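Local atomic coordinates of protein yxeP (Bacillus subtilis, PDB entry 1YSJ), a protein that probably catalyses the metal-dependent deacetylation of N-acetylcysteine to cysteine and acetate, a step that lets the bacterium use S-(2-succino)cysteine as a sulfur source. Residues V72-I80 with R164-L172; S130-R141 with A388-V397. The protein carries 1 engineered substitution. All blocks are in the same frame, centred on the assembly; numbering follows the deposited sequence.

Contact 1. Residues V72-I80 with R164-L172; sequences VPQLKTGVI and RKVLEAGVL. Engineered in segment 72-80: G78 (natural residue Ala).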
loop_
_atom_site.group_PDB
_atom_site.type_symbol
_atom_site.label_atom_id
_atom_site.label_comp_id
_atom_site.label_asym_id
_atom_site.label_seq_id
_atom_site.Cartn_x
_atom_site.Cartn_y
_atom_site.Cartn_z
ATOM N N VAL A 72 15.451 28.558 -32.004
ATOM C CA VAL A 72 14.252 27.885 -31.507
ATOM C C VAL A 72 14.012 28.346 -30.070
ATOM O O VAL A 72 14.390 27.651 -29.122
ATOM C CB VAL A 72 14.382 26.333 -31.575
ATOM C CG1 VAL A 72 13.037 25.660 -31.308
ATOM C CG2 VAL A 72 14.925 25.887 -32.929
ATOM N N PRO A 73 13.382 29.527 -29.903
ATOM C CA PRO A 73 13.245 30.156 -28.584
ATOM C C PRO A 73 12.440 29.320 -27.588
ATOM O O PRO A 73 12.705 29.382 -26.383
ATOM C CB PRO A 73 12.521 31.476 -28.889
ATOM C CG PRO A 73 12.686 31.694 -30.353
ATOM C CD PRO A 73 12.739 30.332 -30.958
ATOM N N GLN A 74 11.481 28.542 -28.092
ATOM C CA GLN A 74 10.662 27.658 -27.250
ATOM C C GLN A 74 11.485 26.563 -26.547
ATOM O O GLN A 74 11.090 26.076 -25.493
ATOM C CB GLN A 74 9.492 27.053 -28.045
ATOM C CG GLN A 74 8.569 26.142 -27.232
ATOM C CD GLN A 74 7.205 25.922 -27.874
ATOM O OE1 GLN A 74 7.081 25.225 -28.883
ATOM N NE2 GLN A 74 6.171 26.499 -27.268
ATOM N N LEU A 75 12.624 26.190 -27.126
ATOM C CA LEU A 75 13.548 25.262 -26.470
ATOM C C LEU A 75 14.563 26.012 -25.621
ATOM O O LEU A 75 15.588 26.467 -26.133
ATOM C CB LEU A 75 14.274 24.377 -27.491
ATOM C CG LEU A 75 13.522 23.207 -28.125
ATOM C CD1 LEU A 75 14.402 22.541 -29.176
ATOM C CD2 LEU A 75 13.074 22.187 -27.077
ATOM N N LYS A 76 14.270 26.133 -24.326
ATOM C CA LYS A 76 15.154 26.812 -23.373
ATOM C C LYS A 76 16.497 26.095 -23.313
ATOM O O LYS A 76 17.553 26.726 -23.394
ATOM C CB LYS A 76 14.535 26.869 -21.969
ATOM C CG LYS A 76 13.021 27.142 -21.911
ATOM C CD LYS A 76 12.206 25.862 -21.640
ATOM C CE LYS A 76 11.869 25.113 -22.921
ATOM N NZ LYS A 76 11.663 23.645 -22.744
ATOM N N THR A 77 16.446 24.773 -23.171
ATOM C CA THR A 77 17.643 23.943 -23.250
ATOM C C THR A 77 17.552 23.041 -24.474
ATOM O O THR A 77 16.461 22.677 -24.918
ATOM C CB THR A 77 17.859 23.095 -21.974
ATOM O OG1 THR A 77 16.745 22.216 -21.791
ATOM C CG2 THR A 77 18.004 23.980 -20.737
ATOM N N GLY A 78 18.702 22.678 -25.017
ATOM C CA GLY A 78 18.740 21.904 -26.249
ATOM C C GLY A 78 19.181 22.797 -27.387
ATOM O O GLY A 78 18.960 24.010 -27.357
ATOM N N VAL A 79 19.816 22.195 -28.387
ATOM C CA VAL A 79 20.406 22.943 -29.488
ATOM C C VAL A 79 19.996 22.300 -30.799
ATOM O O VAL A 79 20.064 21.077 -30.951
ATOM C CB VAL A 79 21.965 22.994 -29.381
ATOM C CG1 VAL A 79 22.572 23.823 -30.503
ATOM C CG2 VAL A 79 22.401 23.550 -28.036
ATOM N N ILE A 80 19.552 23.135 -31.736
ATOM C CA ILE A 80 19.236 22.693 -33.085
ATOM C C ILE A 80 20.208 23.364 -34.042
ATOM O O ILE A 80 20.300 24.589 -34.094
ATOM C CB ILE A 80 17.768 23.017 -33.492
ATOM C CG1 ILE A 80 16.776 22.683 -32.358
ATOM C CG2 ILE A 80 17.400 22.320 -34.815
ATOM C CD1 ILE A 80 16.709 21.197 -31.934
ATOM N N ARG A 164 9.072 15.200 -27.260
ATOM C CA ARG A 164 7.778 15.852 -27.440
ATOM C C ARG A 164 7.911 17.374 -27.582
ATOM O O ARG A 164 7.216 17.976 -28.399
ATOM C CB ARG A 164 6.824 15.496 -26.295
ATOM C CG ARG A 164 5.380 15.946 -26.512
ATOM C CD ARG A 164 4.466 15.488 -25.377
ATOM N NE ARG A 164 3.967 14.125 -25.586
ATOM C CZ ARG A 164 4.470 13.031 -25.015
ATOM N NH1 ARG A 164 5.502 13.108 -24.179
ATOM N NH2 ARG A 164 3.934 11.847 -25.281
ATOM N N LYS A 165 8.803 17.981 -26.796
ATOM C CA LYS A 165 9.069 19.424 -26.867
ATOM C C LYS A 165 9.695 19.836 -28.202
ATOM O O LYS A 165 9.344 20.878 -28.761
ATOM C CB LYS A 165 9.975 19.871 -25.712
ATOM C CG LYS A 165 9.354 19.772 -24.319
ATOM C CD LYS A 165 8.229 20.783 -24.118
ATOM C CE LYS A 165 7.585 20.629 -22.750
ATOM N NZ LYS A 165 6.229 21.248 -22.713
ATOM N N VAL A 166 10.623 19.008 -28.688
ATOM C CA VAL A 166 11.285 19.181 -29.981
ATOM C C VAL A 166 10.262 19.114 -31.124
ATOM O O VAL A 166 10.250 19.979 -32.006
ATOM C CB VAL A 166 12.409 18.110 -30.183
ATOM C CG1 VAL A 166 12.867 18.030 -31.642
ATOM C CG2 VAL A 166 13.593 18.371 -29.243
ATOM N N LEU A 167 9.403 18.092 -31.093
ATOM C CA LEU A 167 8.349 17.928 -32.098
ATOM C C LEU A 167 7.396 19.115 -32.110
ATOM O O LEU A 167 7.076 19.653 -33.177
ATOM C CB LEU A 167 7.568 16.624 -31.875
ATOM C CG LEU A 167 8.192 15.327 -32.407
ATOM C CD1 LEU A 167 7.549 14.099 -31.779
ATOM C CD2 LEU A 167 8.098 15.253 -33.927
ATOM N N GLU A 168 6.965 19.529 -30.921
ATOM C CA GLU A 168 6.025 20.646 -30.768
ATOM C C GLU A 168 6.643 22.003 -31.129
ATOM O O GLU A 168 5.925 22.973 -31.372
ATOM C CB GLU A 168 5.449 20.671 -29.349
ATOM C CG GLU A 168 4.506 19.507 -29.055
ATOM C CD GLU A 168 4.193 19.340 -27.577
ATOM O OE1 GLU A 168 3.104 18.810 -27.257
ATOM O OE2 GLU A 168 5.025 19.739 -26.737
ATOM N N ALA A 169 7.973 22.056 -31.161
ATOM C CA ALA A 169 8.704 23.259 -31.555
ATOM C C ALA A 169 8.792 23.399 -33.072
ATOM O O ALA A 169 9.263 24.418 -33.574
ATOM C CB ALA A 169 10.100 23.265 -30.930
ATOM N N GLY A 170 8.328 22.375 -33.791
ATOM C CA GLY A 170 8.329 22.361 -35.258
ATOM C C GLY A 170 9.671 22.013 -35.873
ATOM O O GLY A 170 9.902 22.262 -37.056
ATOM N N VAL A 171 10.549 21.412 -35.072
ATOM C CA VAL A 171 11.923 21.113 -35.486
ATOM C C VAL A 171 11.966 20.051 -36.595
ATOM O O VAL A 171 12.893 20.038 -37.406
ATOM C CB VAL A 171 12.806 20.712 -34.250
ATOM C CG1 VAL A 171 14.165 20.115 -34.659
ATOM C CG2 VAL A 171 13.005 21.901 -33.319
ATOM N N LEU A 172 10.956 19.184 -36.646
ATOM C CA LEU A 172 10.910 18.119 -37.655
ATOM C C LEU A 172 10.051 18.429 -38.881
ATOM O O LEU A 172 9.840 17.562 -39.736
ATOM C CB LEU A 172 10.502 16.777 -37.029
ATOM C CG LEU A 172 11.518 16.034 -36.149
ATOM C CD1 LEU A 172 11.005 14.637 -35.862
ATOM C CD2 LEU A 172 12.893 15.942 -36.794
#

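Contact 2. Residues S130-R141 with A388-V397; sequences SIIGTAMLLNQR and ASQYFAELAV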
loop_
_atom_site.group_PDB
_atom_site.type_symbol
_atom_site.label_atom_id
_atom_site.label_comp_id
_atom_site.label_asym_id
_atom_site.label_seq_id
_atom_site.Cartn_x
_atom_site.Cartn_y
_atom_site.Cartn_z
ATOM N N SER A 130 29.931 12.819 -29.760
ATOM C CA SER A 130 29.962 12.080 -31.031
ATOM C C SER A 130 29.253 12.818 -32.154
ATOM O O SER A 130 29.812 12.978 -33.239
ATOM C CB SER A 130 29.330 10.694 -30.877
ATOM O OG SER A 130 30.141 9.839 -30.093
ATOM N N ILE A 131 28.029 13.268 -31.885
ATOM C CA ILE A 131 27.200 13.938 -32.891
ATOM C C ILE A 131 27.694 15.366 -33.189
ATOM O O ILE A 131 27.424 15.914 -34.266
ATOM C CB ILE A 131 25.678 13.880 -32.511
ATOM C CG1 ILE A 131 25.189 12.426 -32.406
ATOM C CG2 ILE A 131 24.796 14.647 -33.503
ATOM C CD1 ILE A 131 25.536 11.536 -33.602
ATOM N N ILE A 132 28.428 15.960 -32.247
ATOM C CA ILE A 132 29.126 17.212 -32.532
ATOM C C ILE A 132 30.268 16.903 -33.502
ATOM O O ILE A 132 30.490 17.643 -34.470
ATOM C CB ILE A 132 29.660 17.916 -31.257
ATOM C CG1 ILE A 132 28.508 18.492 -30.437
ATOM C CG2 ILE A 132 30.637 19.033 -31.628
ATOM C CD1 ILE A 132 28.916 18.990 -29.058
ATOM N N GLY A 133 30.971 15.801 -33.241
ATOM C CA GLY A 133 31.979 15.285 -34.167
ATOM C C GLY A 133 31.437 15.120 -35.577
ATOM O O GLY A 133 32.036 15.611 -36.538
ATOM N N THR A 134 30.297 14.438 -35.689
ATOM C CA THR A 134 29.614 14.231 -36.966
ATOM C C THR A 134 29.388 15.553 -37.696
ATOM O O THR A 134 29.690 15.671 -38.888
ATOM C CB THR A 134 28.264 13.505 -36.768
ATOM O OG1 THR A 134 28.496 12.226 -36.174
ATOM C CG2 THR A 134 27.543 13.300 -38.101
ATOM N N ALA A 135 28.869 16.543 -36.970
ATOM C CA ALA A 135 28.604 17.865 -37.532
ATOM C C ALA A 135 29.888 18.514 -38.047
ATOM O O ALA A 135 29.904 19.096 -39.133
ATOM C CB ALA A 135 27.911 18.754 -36.508
HETATM N N MSE A 136 30.966 18.381 -37.276
HETATM C CA MSE A 136 32.269 18.925 -37.657
HETATM C C MSE A 136 32.844 18.274 -38.914
HETATM O O MSE A 136 33.400 18.966 -39.768
HETATM C CB MSE A 136 33.256 18.834 -36.492
HETATM C CG MSE A 136 32.951 19.823 -35.381
HETATM SE SE MSE A 136 34.106 19.658 -33.822
HETATM C CE MSE A 136 33.295 21.052 -32.703
ATOM N N LEU A 137 32.701 16.954 -39.024
ATOM C CA LEU A 137 33.157 16.217 -40.206
ATOM C C LEU A 137 32.322 16.555 -41.437
ATOM O O LEU A 137 32.853 16.666 -42.542
ATOM C CB LEU A 137 33.107 14.701 -39.969
ATOM C CG LEU A 137 33.975 14.038 -38.894
ATOM C CD1 LEU A 137 33.596 12.574 -38.786
ATOM C CD2 LEU A 137 35.470 14.189 -39.170
ATOM N N LEU A 138 31.014 16.701 -41.243
ATOM C CA LEU A 138 30.105 16.986 -42.348
ATOM C C LEU A 138 30.221 18.432 -42.807
ATOM O O LEU A 138 29.944 18.743 -43.967
ATOM C CB LEU A 138 28.660 16.649 -41.975
ATOM C CG LEU A 138 28.268 15.167 -42.013
ATOM C CD1 LEU A 138 26.846 14.974 -41.491
ATOM C CD2 LEU A 138 28.404 14.598 -43.414
ATOM N N ASN A 139 30.636 19.300 -41.886
ATOM C CA ASN A 139 30.925 20.705 -42.175
ATOM C C ASN A 139 32.008 20.883 -43.245
ATOM O O ASN A 139 32.027 21.891 -43.953
ATOM C CB ASN A 139 31.323 21.425 -40.879
ATOM C CG ASN A 139 31.528 22.918 -41.069
ATOM O OD1 ASN A 139 30.679 23.608 -41.637
ATOM N ND2 ASN A 139 32.660 23.427 -40.585
ATOM N N GLN A 140 32.904 19.904 -43.355
ATOM C CA GLN A 140 33.976 19.935 -44.346
ATOM C C GLN A 140 33.658 19.037 -45.541
ATOM O O GLN A 140 34.530 18.772 -46.371
ATOM C CB GLN A 140 35.318 19.517 -43.724
ATOM C CG GLN A 140 35.694 20.218 -42.414
ATOM C CD GLN A 140 35.953 21.717 -42.564
ATOM O OE1 GLN A 140 35.499 22.514 -41.743
ATOM N NE2 GLN A 140 36.685 22.102 -43.606
ATOM N N ARG A 141 32.409 18.580 -45.625
ATOM C CA ARG A 141 31.977 17.639 -46.670
ATOM C C ARG A 141 30.639 18.036 -47.309
ATOM O O ARG A 141 29.888 17.177 -47.790
ATOM C CB ARG A 141 31.879 16.218 -46.097
ATOM C CG ARG A 141 33.217 15.563 -45.774
ATOM C CD ARG A 141 33.018 14.162 -45.209
ATOM N NE ARG A 141 32.523 13.221 -46.215
ATOM C CZ ARG A 141 32.084 11.992 -45.950
ATOM N NH1 ARG A 141 32.062 11.538 -44.702
ATOM N NH2 ARG A 141 31.659 11.214 -46.936
ATOM N N ALA A 388 31.606 6.496 -33.791
ATOM C CA ALA A 388 30.260 7.045 -33.865
ATOM C C ALA A 388 30.173 8.322 -34.697
ATOM O O ALA A 388 29.220 8.507 -35.458
ATOM C CB ALA A 388 29.710 7.278 -32.459
ATOM N N SER A 389 31.158 9.206 -34.548
ATOM C CA SER A 389 31.160 10.466 -35.294
ATOM C C SER A 389 31.287 10.201 -36.792
ATOM O O SER A 389 30.549 10.783 -37.596
ATOM C CB SER A 389 32.255 11.416 -34.795
ATOM O OG SER A 389 33.520 10.785 -34.775
ATOM N N GLN A 390 32.200 9.295 -37.142
ATOM C CA GLN A 390 32.425 8.876 -38.525
ATOM C C GLN A 390 31.232 8.117 -39.106
ATOM O O GLN A 390 30.868 8.323 -40.269
ATOM C CB GLN A 390 33.680 8.003 -38.631
ATOM C CG GLN A 390 34.988 8.689 -38.260
ATOM C CD GLN A 390 36.213 7.833 -38.570
ATOM O OE1 GLN A 390 37.315 8.355 -38.761
ATOM N NE2 GLN A 390 36.025 6.517 -38.631
ATOM N N TYR A 391 30.636 7.242 -38.298
ATOM C CA TYR A 391 29.505 6.428 -38.735
ATOM C C TYR A 391 28.315 7.265 -39.204
ATOM O O TYR A 391 27.767 7.026 -40.282
ATOM C CB TYR A 391 29.053 5.471 -37.626
ATOM C CG TYR A 391 27.887 4.600 -38.029
ATOM C CD1 TYR A 391 28.075 3.495 -38.861
ATOM C CD2 TYR A 391 26.590 4.892 -37.596
ATOM C CE1 TYR A 391 27.003 2.693 -39.246
ATOM C CE2 TYR A 391 25.511 4.097 -37.971
ATOM C CZ TYR A 391 25.727 2.999 -38.797
ATOM O OH TYR A 391 24.672 2.203 -39.176
ATOM N N PHE A 392 27.920 8.236 -38.385
ATOM C CA PHE A 392 26.764 9.070 -38.680
ATOM C C PHE A 392 27.039 10.092 -39.777
ATOM O O PHE A 392 26.117 10.516 -40.476
ATOM C CB PHE A 392 26.236 9.737 -37.408
ATOM C CG PHE A 392 25.391 8.827 -36.568
ATOM C CD1 PHE A 392 25.966 8.040 -35.571
ATOM C CD2 PHE A 392 24.022 8.734 -36.788
ATOM C CE1 PHE A 392 25.185 7.184 -34.803
ATOM C CE2 PHE A 392 23.224 7.880 -36.015
ATOM C CZ PHE A 392 23.804 7.106 -35.028
ATOM N N ALA A 393 28.304 10.476 -39.932
ATOM C CA ALA A 393 28.717 11.321 -41.049
ATOM C C ALA A 393 28.586 10.562 -42.370
ATOM O O ALA A 393 28.105 11.113 -43.363
ATOM C CB ALA A 393 30.139 11.819 -40.849
ATOM N N GLU A 394 28.995 9.295 -42.374
ATOM C CA GLU A 394 28.920 8.487 -43.585
ATOM C C GLU A 394 27.486 8.055 -43.880
ATOM O O GLU A 394 27.069 8.031 -45.040
ATOM C CB GLU A 394 29.850 7.275 -43.497
ATOM C CG GLU A 394 30.249 6.701 -44.852
ATOM C CD GLU A 394 31.049 7.680 -45.715
ATOM O OE1 GLU A 394 31.866 8.458 -45.166
ATOM O OE2 GLU A 394 30.863 7.659 -46.953
ATOM N N LEU A 395 26.739 7.735 -42.824
ATOM C CA LEU A 395 25.320 7.403 -42.935
ATOM C C LEU A 395 24.519 8.554 -43.544
ATOM O O LEU A 395 23.709 8.334 -44.444
ATOM C CB LEU A 395 24.748 7.010 -41.568
ATOM C CG LEU A 395 23.277 6.587 -41.489
ATOM C CD1 LEU A 395 23.024 5.286 -42.250
ATOM C CD2 LEU A 395 22.841 6.455 -40.045
ATOM N N ALA A 396 24.759 9.771 -43.062
ATOM C CA ALA A 396 24.095 10.972 -43.583
ATOM C C ALA A 396 24.294 11.146 -45.091
ATOM O O ALA A 396 23.331 11.407 -45.819
ATOM C CB ALA A 396 24.572 12.208 -42.839
ATOM N N VAL A 397 25.539 10.994 -45.544
ATOM C CA VAL A 397 25.881 11.087 -46.966
ATOM C C VAL A 397 25.170 10.001 -47.788
ATOM O O VAL A 397 24.623 10.284 -48.859
ATOM C CB VAL A 397 27.418 11.019 -47.190
ATOM C CG1 VAL A 397 27.762 10.959 -48.679
ATOM C CG2 VAL A 397 28.111 12.210 -46.531
#

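Contact 1. Residues V72-I80 with R164-L172
I80 and V171 meet tip to tip, and their four-methyl junction shows how branched side chains can join a strand to the segment that follows a helix without a polar bond. CD1 of I80 lies 3.9 Å from CG1 of V171. With CG1 of I80 anti to its carbonyl carbon (chi1 -44°), CG1 meets CG2 of V171 and CG2 meets CG1; the second torsion, -62°, brings CD1 to both V171 methyls. With alanine at I80, both methyls of V171 would probably lose this partner, leaving a gap beside the strand. Earlier in the first segment, V72 sets CG1 3.8 Å from CB of A169, and L75 divides its two methyls between neighbouring helical residues: CD2 lies 4.1 Å from CB of K165, CD1 near CG2 of V166. At the exposed rim the extended chain of Q74 lays OE1 3.6 Å from O of E168, a contact of two acceptors rather than a bond. G170, at positive phi, closes the helix in a Schellman motif, and V171 follows it with its side chain directed at the strand. Beyond the pair, V171 also packs on I152 of strand 148-154, I80 rests on R150 of that strand, and V166 leans on Y354 of helix 351-355.

Contact 2. Residues S130-R141 with A388-V397
A388, one turn into helix 384-402, sets its CB 3.5 Å from OG of S130, a hydroxyl already bonded to O of F126 in its own helix. S389 follows as a knob among S130, G133, L137 and T134, its CB 3.3 Å from O of S130; a CB on G133 would clash with it, so the glycine admits the close approach of the two backbones. The carbonyl O of S389 accepts two bonds, one from A393 N and one from OG1 of T134 at 2.9 Å, the latter in the carbonyl plane on a lone pair. Next, Q390 meets CD1 of L137 through its CG. F392 turns its ring so that CD1 of I131 sits over one face, a CH-pi contact 4.3 Å from the centroid. CB of A393 then touches CG of L138 at 4.0 Å. E394, bent at chi2, offers OE1 to both NH1 (3.1 Å) and NH2 of R141, end-on and from one face of the carboxylate; R334 takes its OE2 and E144 shares NH2 of R141. A396 receives CD1 of L138, and V397 lays CG2 over one face of the guanidinium. Segments 130-139 and 388-397 cross at -51°, their axes 7.5 Å apart at closest, with small residues at the crossing, and T134 and S389 interlock knobs-into-holes: a helix pair packed on the central sheet of the M20 catalytic domain.

Overall arrangement
Contact 1 includes strand 79-84 of the mixed eight-stranded sheet, against whose strands the helix pair of contact 2 packs; their centres are 22 Å apart and their nearest atoms about 8 Å apart. Along the chain their segments alternate: 72-80, then 130-141, 164-172 and finally 388-397, so early and late parts of the sequence are brought together in one domain. Both touch strand 148-154, contact 1 at R150, I152 and F153, contact 2 at F151 and F153. Contact 2 also reaches strands 91-97 and 175-184; the latter carries the nickel ligand H182, whose side chain is about 9 Å from that of F392. Contact 1 lies away from the annotated metal sites, whereas helix 124-139 of contact 2 begins at the ligand H124.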